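Local coordinates for uncharacterized protein (Leptospirillum rubarum, PDB 3OMD) that is of unknown function but folds as a single-chain, all-alpha protein of the DUF5069 family, with seven helices and long connecting loops, at residues A[18-23]-A[73-78]. Numbering follows the deposited sequence.
Sequences DRLGGM and PQDQDM
Leu20 reaches across from the loop ahead of helix 26-38 and sets its forked end against Asp75, in the first turn of helix 75-85. From CB, which starts toward the helix, the side chain runs out with CG anti to the backbone N (chi1 176°); this aims CG at the helix, and chi2 of 57° spreads the two methyls over Asp75. CD2 makes the closer approach: it lies 3.7 Å from Asp75 CB and equally 3.7 Å from the backbone Asp75 O, with Asp75 CG a little farther off. CD1, the other branch, rests 4.0 Å from Asp75 CB and also meets the amide of Gln76, whose NE2 stands 4.1 Å away because a chain bent at chi2 (-68°) brings its end back toward the loop. No hydrogen bond links the two segments; the contact is mainly van der Waals packing of a buried leucine on the CB and backbone carbonyl of Asp75. The carboxylate of Asp75 has its own partner, OD2 forming a salt bridge with Arg14. Leu20 also touches Leu26 and Lys27 of helix 26-38, and so sits between two helices. An alanine in its place would probably open a gap beside Asp75 CB and leave loop and helix without their direct apolar link. The loop itself is pinned by a Met23 N to Leu20 O bond of 2.9 Å, with Gly21 and Gly22 at positive-phi corners, while Gln74 N-caps the facing helix. The arrangement is a type I' turn whose first residue packs on the N-terminal turn of a helix, a loop-to-helix contact in an all-alpha fold.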
loop_
_atom_site.group_PDB
_atom_site.type_symbol
_atom_site.label_atom_id
_atom_site.label_comp_id
_atom_site.label_asym_id
_atom_site.label_seq_id
_atom_site.Cartn_x
_atom_site.Cartn_y
_atom_site.Cartn_z
ATOM N N ASP A 18 -0.315 0.780 -8.529
ATOM C CA ASP A 18 0.039 2.051 -9.187
ATOM C C ASP A 18 1.516 2.278 -8.796
ATOM O O ASP A 18 1.819 2.790 -7.708
ATOM C CB ASP A 18 -0.872 3.154 -8.659
ATOM C CG ASP A 18 -0.604 4.510 -9.318
ATOM O OD1 ASP A 18 0.339 4.625 -10.151
ATOM O OD2 ASP A 18 -1.345 5.439 -8.957
ATOM N N ARG A 19 2.437 1.877 -9.686
ATOM C CA ARG A 19 3.849 1.722 -9.264
ATOM C C ARG A 19 4.626 3.045 -9.258
ATOM O O ARG A 19 4.326 3.980 -10.036
ATOM C CB ARG A 19 4.558 0.711 -10.162
ATOM C CG ARG A 19 3.969 -0.704 -10.020
ATOM C CD ARG A 19 4.636 -1.693 -10.982
ATOM N NE ARG A 19 4.116 -3.042 -10.741
ATOM C CZ ARG A 19 4.413 -4.074 -11.513
ATOM N NH1 ARG A 19 5.219 -3.914 -12.575
ATOM N NH2 ARG A 19 3.933 -5.279 -11.229
ATOM N N LEU A 20 5.644 3.102 -8.393
ATOM C CA LEU A 20 6.549 4.251 -8.326
ATOM C C LEU A 20 7.928 3.625 -8.216
ATOM O O LEU A 20 8.153 2.790 -7.376
ATOM C CB LEU A 20 6.246 5.098 -7.084
ATOM C CG LEU A 20 7.202 6.290 -6.833
ATOM C CD1 LEU A 20 7.274 7.248 -8.001
ATOM C CD2 LEU A 20 6.766 7.018 -5.542
ATOM N N GLY A 21 8.857 4.043 -9.078
ATOM C CA GLY A 21 10.190 3.419 -9.064
ATOM C C GLY A 21 10.117 1.915 -9.354
ATOM O O GLY A 21 10.973 1.152 -8.912
ATOM N N GLY A 22 9.065 1.510 -10.054
ATOM C CA GLY A 22 8.838 0.103 -10.362
ATOM C C GLY A 22 8.187 -0.685 -9.229
ATOM O O GLY A 22 7.869 -1.877 -9.443
HETATM N N MSE A 23 7.959 -0.048 -8.069
HETATM C CA MSE A 23 7.490 -0.829 -6.893
HETATM C C MSE A 23 5.994 -0.649 -6.645
HETATM O O MSE A 23 5.472 0.469 -6.653
HETATM C CB MSE A 23 8.198 -0.454 -5.601
HETATM C CG MSE A 23 9.417 0.300 -5.692
HETATM SE SE MSE A 23 9.857 0.417 -3.842
HETATM C CE MSE A 23 8.614 -0.989 -3.276
ATOM N N PRO A 73 7.130 16.392 -0.346
ATOM C CA PRO A 73 5.754 16.413 -0.798
ATOM C C PRO A 73 5.524 15.713 -2.126
ATOM O O PRO A 73 4.392 15.298 -2.410
ATOM C CB PRO A 73 5.440 17.927 -0.938
ATOM C CG PRO A 73 6.766 18.556 -1.111
ATOM C CD PRO A 73 7.721 17.748 -0.295
ATOM N N GLN A 74 6.594 15.521 -2.898
ATOM C CA GLN A 74 6.458 14.911 -4.194
ATOM C C GLN A 74 6.930 13.454 -4.152
ATOM O O GLN A 74 7.908 13.117 -3.483
ATOM C CB GLN A 74 7.281 15.675 -5.211
ATOM C CG GLN A 74 7.010 17.194 -5.263
ATOM C CD GLN A 74 5.516 17.559 -5.353
ATOM O OE1 GLN A 74 5.076 18.570 -4.768
ATOM N NE2 GLN A 74 4.734 16.755 -6.079
ATOM N N ASP A 75 6.256 12.624 -4.930
ATOM C CA ASP A 75 6.609 11.197 -5.062
ATOM C C ASP A 75 8.101 11.015 -5.384
ATOM O O ASP A 75 8.718 10.097 -4.866
ATOM C CB ASP A 75 5.787 10.548 -6.191
ATOM C CG ASP A 75 4.401 10.138 -5.764
ATOM O OD1 ASP A 75 4.022 10.247 -4.575
ATOM O OD2 ASP A 75 3.672 9.680 -6.658
ATOM N N GLN A 76 8.648 11.820 -6.299
ATOM C CA GLN A 76 10.033 11.609 -6.675
ATOM C C GLN A 76 10.936 11.802 -5.471
ATOM O O GLN A 76 11.961 11.120 -5.341
ATOM C CB GLN A 76 10.453 12.499 -7.846
ATOM C CG GLN A 76 9.988 11.927 -9.216
ATOM C CD GLN A 76 10.700 10.618 -9.618
ATOM O OE1 GLN A 76 11.932 10.535 -9.600
ATOM N NE2 GLN A 76 9.929 9.612 -9.980
ATOM N N ASP A 77 10.552 12.716 -4.572
ATOM C CA ASP A 77 11.383 12.947 -3.429
ATOM C C ASP A 77 11.280 11.822 -2.416
ATOM O O ASP A 77 12.296 11.412 -1.824
ATOM C CB ASP A 77 11.116 14.333 -2.873
ATOM C CG ASP A 77 11.663 15.410 -3.865
ATOM O OD1 ASP A 77 12.838 15.274 -4.287
ATOM O OD2 ASP A 77 10.921 16.266 -4.315
HETATM N N MSE A 78 10.081 11.272 -2.248
HETATM C CA MSE A 78 9.979 10.131 -1.366
HETATM C C MSE A 78 10.690 8.899 -1.955
HETATM O O MSE A 78 11.312 8.123 -1.247
HETATM C CB MSE A 78 8.510 9.812 -1.076
HETATM C CG MSE A 78 7.897 10.641 -0.088
HETATM SE SE MSE A 78 9.035 10.499 1.621
HETATM C CE MSE A 78 9.145 8.551 1.913
#